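PDB 1UFO: hydrolase from Thermus thermophilus, which probably acts as a hydrolase of the alpha/beta hydrolase fold, with a substrate that remains unidentified. Local coordinates for residues Leu123-Ala134 and Ala169-Leu178. Sequence-based numbering, arbitrary orientation.
Sequences LAEGFRPRGVLA and AYGGVPLLHL
V132, L133 and A134 pair in parallel with L175, L176 and H177, and a ladder of four backbone hydrogen bonds joins the two segments. V132 N opens it on P174 O, with a bent N-H...O angle of 140°; L176 N then gives to V132 O, A134 N to L176 O (2.9 Å, nearly straight) and L178 N to A134 O.

A fifth bond comes from a side chain. R128, its chain folded at chi2 (-76°), sends NH1 to A169 O at 2.9 Å; the acceptor lies in the guanidinium plane, whereas the donor stands well above the carbonyl plane. G171 CA sits over the centre of one guanidinium face, 3.6 Å from R128 CZ, where a side chain on that residue would collide.

Two CH-pi contacts use ring faces. L123 CB is centred over the Y170 ring, 3.7 Å from its centroid, while L123 CD1 lies 3.6 Å from Y170 CD1; A134 CB lies over the H177 ring face, 3.5 Å from its centroid. Replacing Y170 by an alanine is likely to leave L123 without its aromatic cover and H120 ND1 without its hydroxyl partner.

Among the aliphatic groups, V173 CG1, anti to its backbone N (chi1 167°), points among L123 CD2, P129 CG and V132 CG2, the last at 4.1 Å. The V132 and L175 side chains lie side by side, pointing the same way, with V132 CG1 3.7 Å from L175 CD1, on the sheet face that also carries A134 and H177.

The contact joins neighbouring parallel strands of the central sheet, linked through helix 153-160 in a beta-alpha-beta crossover. Strands 107-112 and 207-212 flank the pair, helix 221-236 covers L133 and L176, and H177, bonded to H120 of helix 114-124, packs against helix 188-198.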
loop_
_atom_site.group_PDB
_atom_site.type_symbol
_atom_site.label_atom_id
_atom_site.label_comp_id
_atom_site.label_asym_id
_atom_site.label_seq_id
_atom_site.Cartn_x
_atom_site.Cartn_y
_atom_site.Cartn_z
ATOM N N LEU A 123 -2.696 18.970 -9.566
ATOM C CA LEU A 123 -2.320 19.371 -8.208
ATOM C C LEU A 123 -1.365 20.575 -8.249
ATOM O O LEU A 123 -1.475 21.474 -7.397
ATOM C CB LEU A 123 -1.646 18.195 -7.425
ATOM C CG LEU A 123 -2.567 17.025 -7.156
ATOM C CD1 LEU A 123 -1.763 15.897 -6.593
ATOM C CD2 LEU A 123 -3.654 17.401 -6.154
ATOM N N ALA A 124 -0.461 20.605 -9.215
ATOM C CA ALA A 124 0.538 21.724 -9.266
ATOM C C ALA A 124 -0.165 23.031 -9.592
ATOM O O ALA A 124 0.360 24.106 -9.241
ATOM C CB ALA A 124 1.649 21.428 -10.299
ATOM N N GLU A 125 -1.359 22.969 -10.189
ATOM C CA GLU A 125 -2.051 24.215 -10.527
ATOM C C GLU A 125 -3.146 24.528 -9.519
ATOM O O GLU A 125 -4.032 25.356 -9.772
ATOM C CB GLU A 125 -2.552 24.195 -11.992
ATOM C CG GLU A 125 -3.794 23.431 -12.253
ATOM C CD GLU A 125 -4.402 23.727 -13.641
ATOM O OE1 GLU A 125 -5.644 23.532 -13.752
ATOM O OE2 GLU A 125 -3.645 24.148 -14.579
ATOM N N GLY A 126 -3.096 23.832 -8.383
ATOM C CA GLY A 126 -4.007 24.123 -7.278
ATOM C C GLY A 126 -5.362 23.472 -7.270
ATOM O O GLY A 126 -6.257 23.901 -6.524
ATOM N N PHE A 127 -5.534 22.417 -8.064
ATOM C CA PHE A 127 -6.825 21.689 -7.991
ATOM C C PHE A 127 -6.740 20.865 -6.674
ATOM O O PHE A 127 -5.712 20.240 -6.409
ATOM C CB PHE A 127 -6.995 20.779 -9.221
ATOM C CG PHE A 127 -8.262 20.019 -9.182
ATOM C CD1 PHE A 127 -9.485 20.713 -9.181
ATOM C CD2 PHE A 127 -8.254 18.675 -9.085
ATOM C CE1 PHE A 127 -10.702 20.037 -9.071
ATOM C CE2 PHE A 127 -9.503 17.983 -8.981
ATOM C CZ PHE A 127 -10.703 18.701 -8.972
ATOM N N ARG A 128 -7.817 20.872 -5.859
ATOM C CA ARG A 128 -7.771 20.265 -4.548
ATOM C C ARG A 128 -8.827 19.183 -4.292
ATOM O O ARG A 128 -9.842 19.438 -3.589
ATOM C CB ARG A 128 -7.883 21.368 -3.491
ATOM C CG ARG A 128 -6.742 22.382 -3.522
ATOM C CD ARG A 128 -5.434 21.832 -2.912
ATOM N NE ARG A 128 -4.284 22.716 -3.089
ATOM C CZ ARG A 128 -3.995 23.802 -2.376
ATOM N NH1 ARG A 128 -2.913 24.520 -2.709
ATOM N NH2 ARG A 128 -4.743 24.155 -1.308
ATOM N N PRO A 129 -8.642 17.984 -4.867
ATOM C CA PRO A 129 -9.576 16.872 -4.660
ATOM C C PRO A 129 -9.293 16.337 -3.233
ATOM O O PRO A 129 -8.347 16.767 -2.552
ATOM C CB PRO A 129 -9.207 15.862 -5.725
ATOM C CG PRO A 129 -7.657 16.058 -5.856
ATOM C CD PRO A 129 -7.444 17.573 -5.646
ATOM N N ARG A 130 -10.096 15.378 -2.793
ATOM C CA ARG A 130 -9.929 14.811 -1.480
ATOM C C ARG A 130 -8.749 13.837 -1.421
ATOM O O ARG A 130 -8.312 13.498 -0.326
ATOM C CB ARG A 130 -11.225 14.102 -1.054
ATOM C CG ARG A 130 -12.261 15.168 -0.667
ATOM C CD ARG A 130 -11.941 15.697 0.808
ATOM N NE ARG A 130 -12.109 14.593 1.753
ATOM C CZ ARG A 130 -13.272 14.261 2.326
ATOM N NH1 ARG A 130 -13.312 13.216 3.169
ATOM N NH2 ARG A 130 -14.382 14.992 2.089
ATOM N N GLY A 131 -8.304 13.319 -2.580
ATOM C CA GLY A 131 -7.175 12.384 -2.555
ATOM C C GLY A 131 -6.917 11.992 -3.986
ATOM O O GLY A 131 -7.777 12.174 -4.864
ATOM N N VAL A 132 -5.709 11.492 -4.245
ATOM C CA VAL A 132 -5.340 11.137 -5.628
ATOM C C VAL A 132 -4.607 9.810 -5.640
ATOM O O VAL A 132 -3.750 9.587 -4.752
ATOM C CB VAL A 132 -4.314 12.201 -6.154
ATOM C CG1 VAL A 132 -3.790 11.787 -7.553
ATOM C CG2 VAL A 132 -5.027 13.594 -6.302
ATOM N N LEU A 133 -4.972 8.939 -6.612
ATOM C CA LEU A 133 -4.230 7.681 -6.833
ATOM C C LEU A 133 -3.451 7.883 -8.133
ATOM O O LEU A 133 -4.001 8.213 -9.173
ATOM C CB LEU A 133 -5.182 6.474 -7.039
ATOM C CG LEU A 133 -6.182 6.284 -5.886
ATOM C CD1 LEU A 133 -7.045 5.049 -6.249
ATOM C CD2 LEU A 133 -5.442 5.943 -4.570
ATOM N N ALA A 134 -2.121 7.697 -8.072
ATOM C CA ALA A 134 -1.276 7.827 -9.249
ATOM C C ALA A 134 -0.712 6.426 -9.499
ATOM O O ALA A 134 0.214 5.952 -8.825
ATOM C CB ALA A 134 -0.117 8.853 -8.938
ATOM N N ALA A 169 2.380 23.870 -4.039
ATOM C CA ALA A 169 1.052 24.196 -4.575
ATOM C C ALA A 169 0.065 23.012 -4.376
ATOM O O ALA A 169 -1.134 23.177 -4.582
ATOM C CB ALA A 169 1.159 24.526 -6.110
ATOM N N TYR A 170 0.604 21.853 -3.963
ATOM C CA TYR A 170 -0.237 20.620 -3.785
ATOM C C TYR A 170 -1.140 20.640 -2.571
ATOM O O TYR A 170 -2.045 19.794 -2.460
ATOM C CB TYR A 170 0.654 19.372 -3.686
ATOM C CG TYR A 170 1.245 18.859 -5.019
ATOM C CD1 TYR A 170 1.214 17.474 -5.315
ATOM C CD2 TYR A 170 1.873 19.703 -5.957
ATOM C CE1 TYR A 170 1.764 16.948 -6.504
ATOM C CE2 TYR A 170 2.443 19.178 -7.147
ATOM C CZ TYR A 170 2.388 17.822 -7.398
ATOM O OH TYR A 170 2.975 17.346 -8.499
ATOM N N GLY A 171 -0.906 21.595 -1.646
ATOM C CA GLY A 171 -1.770 21.707 -0.492
ATOM C C GLY A 171 -1.923 20.476 0.398
ATOM O O GLY A 171 -2.962 20.307 1.063
ATOM N N GLY A 172 -0.910 19.629 0.353
ATOM C CA GLY A 172 -0.912 18.430 1.169
ATOM C C GLY A 172 -2.027 17.464 0.782
ATOM O O GLY A 172 -2.374 16.622 1.591
ATOM N N VAL A 173 -2.547 17.550 -0.442
ATOM C CA VAL A 173 -3.622 16.629 -0.846
ATOM C C VAL A 173 -3.101 15.161 -0.756
ATOM O O VAL A 173 -2.037 14.829 -1.290
ATOM C CB VAL A 173 -4.011 16.876 -2.306
ATOM C CG1 VAL A 173 -4.892 15.724 -2.838
ATOM C CG2 VAL A 173 -4.733 18.266 -2.384
ATOM N N PRO A 174 -3.855 14.263 -0.107
ATOM C CA PRO A 174 -3.416 12.866 -0.005
ATOM C C PRO A 174 -3.083 12.291 -1.382
ATOM O O PRO A 174 -3.849 12.414 -2.322
ATOM C CB PRO A 174 -4.597 12.112 0.592
ATOM C CG PRO A 174 -5.271 13.271 1.554
ATOM C CD PRO A 174 -5.128 14.525 0.631
ATOM N N LEU A 175 -1.928 11.663 -1.461
ATOM C CA LEU A 175 -1.449 11.171 -2.737
ATOM C C LEU A 175 -0.759 9.846 -2.563
ATOM O O LEU A 175 0.184 9.717 -1.790
ATOM C CB LEU A 175 -0.438 12.193 -3.354
ATOM C CG LEU A 175 0.400 11.752 -4.579
ATOM C CD1 LEU A 175 -0.569 11.481 -5.670
ATOM C CD2 LEU A 175 1.327 12.832 -4.986
ATOM N N LEU A 176 -1.246 8.855 -3.310
ATOM C CA LEU A 176 -0.623 7.512 -3.241
ATOM C C LEU A 176 -0.105 7.123 -4.605
ATOM O O LEU A 176 -0.877 7.163 -5.557
ATOM C CB LEU A 176 -1.656 6.421 -2.793
ATOM C CG LEU A 176 -1.210 5.001 -2.988
ATOM C CD1 LEU A 176 0.036 4.813 -2.051
ATOM C CD2 LEU A 176 -2.342 4.061 -2.576
ATOM N N HIS A 177 1.186 6.807 -4.707
ATOM C CA HIS A 177 1.749 6.330 -5.981
ATOM C C HIS A 177 1.771 4.796 -5.864
ATOM O O HIS A 177 2.226 4.239 -4.861
ATOM C CB HIS A 177 3.171 6.857 -6.223
ATOM C CG HIS A 177 3.245 7.988 -7.176
ATOM N ND1 HIS A 177 3.331 7.793 -8.548
ATOM C CD2 HIS A 177 3.184 9.347 -6.999
ATOM C CE1 HIS A 177 3.333 8.982 -9.156
ATOM N NE2 HIS A 177 3.231 9.928 -8.231
ATOM N N LEU A 178 1.225 4.108 -6.881
ATOM C CA LEU A 178 1.197 2.642 -6.875
ATOM C C LEU A 178 2.042 2.242 -8.090
ATOM O O LEU A 178 1.840 2.768 -9.203
ATOM C CB LEU A 178 -0.252 2.100 -7.056
ATOM C CG LEU A 178 -1.144 2.646 -5.931
ATOM C CD1 LEU A 178 -2.000 3.866 -6.402
ATOM C CD2 LEU A 178 -2.112 1.483 -5.501
#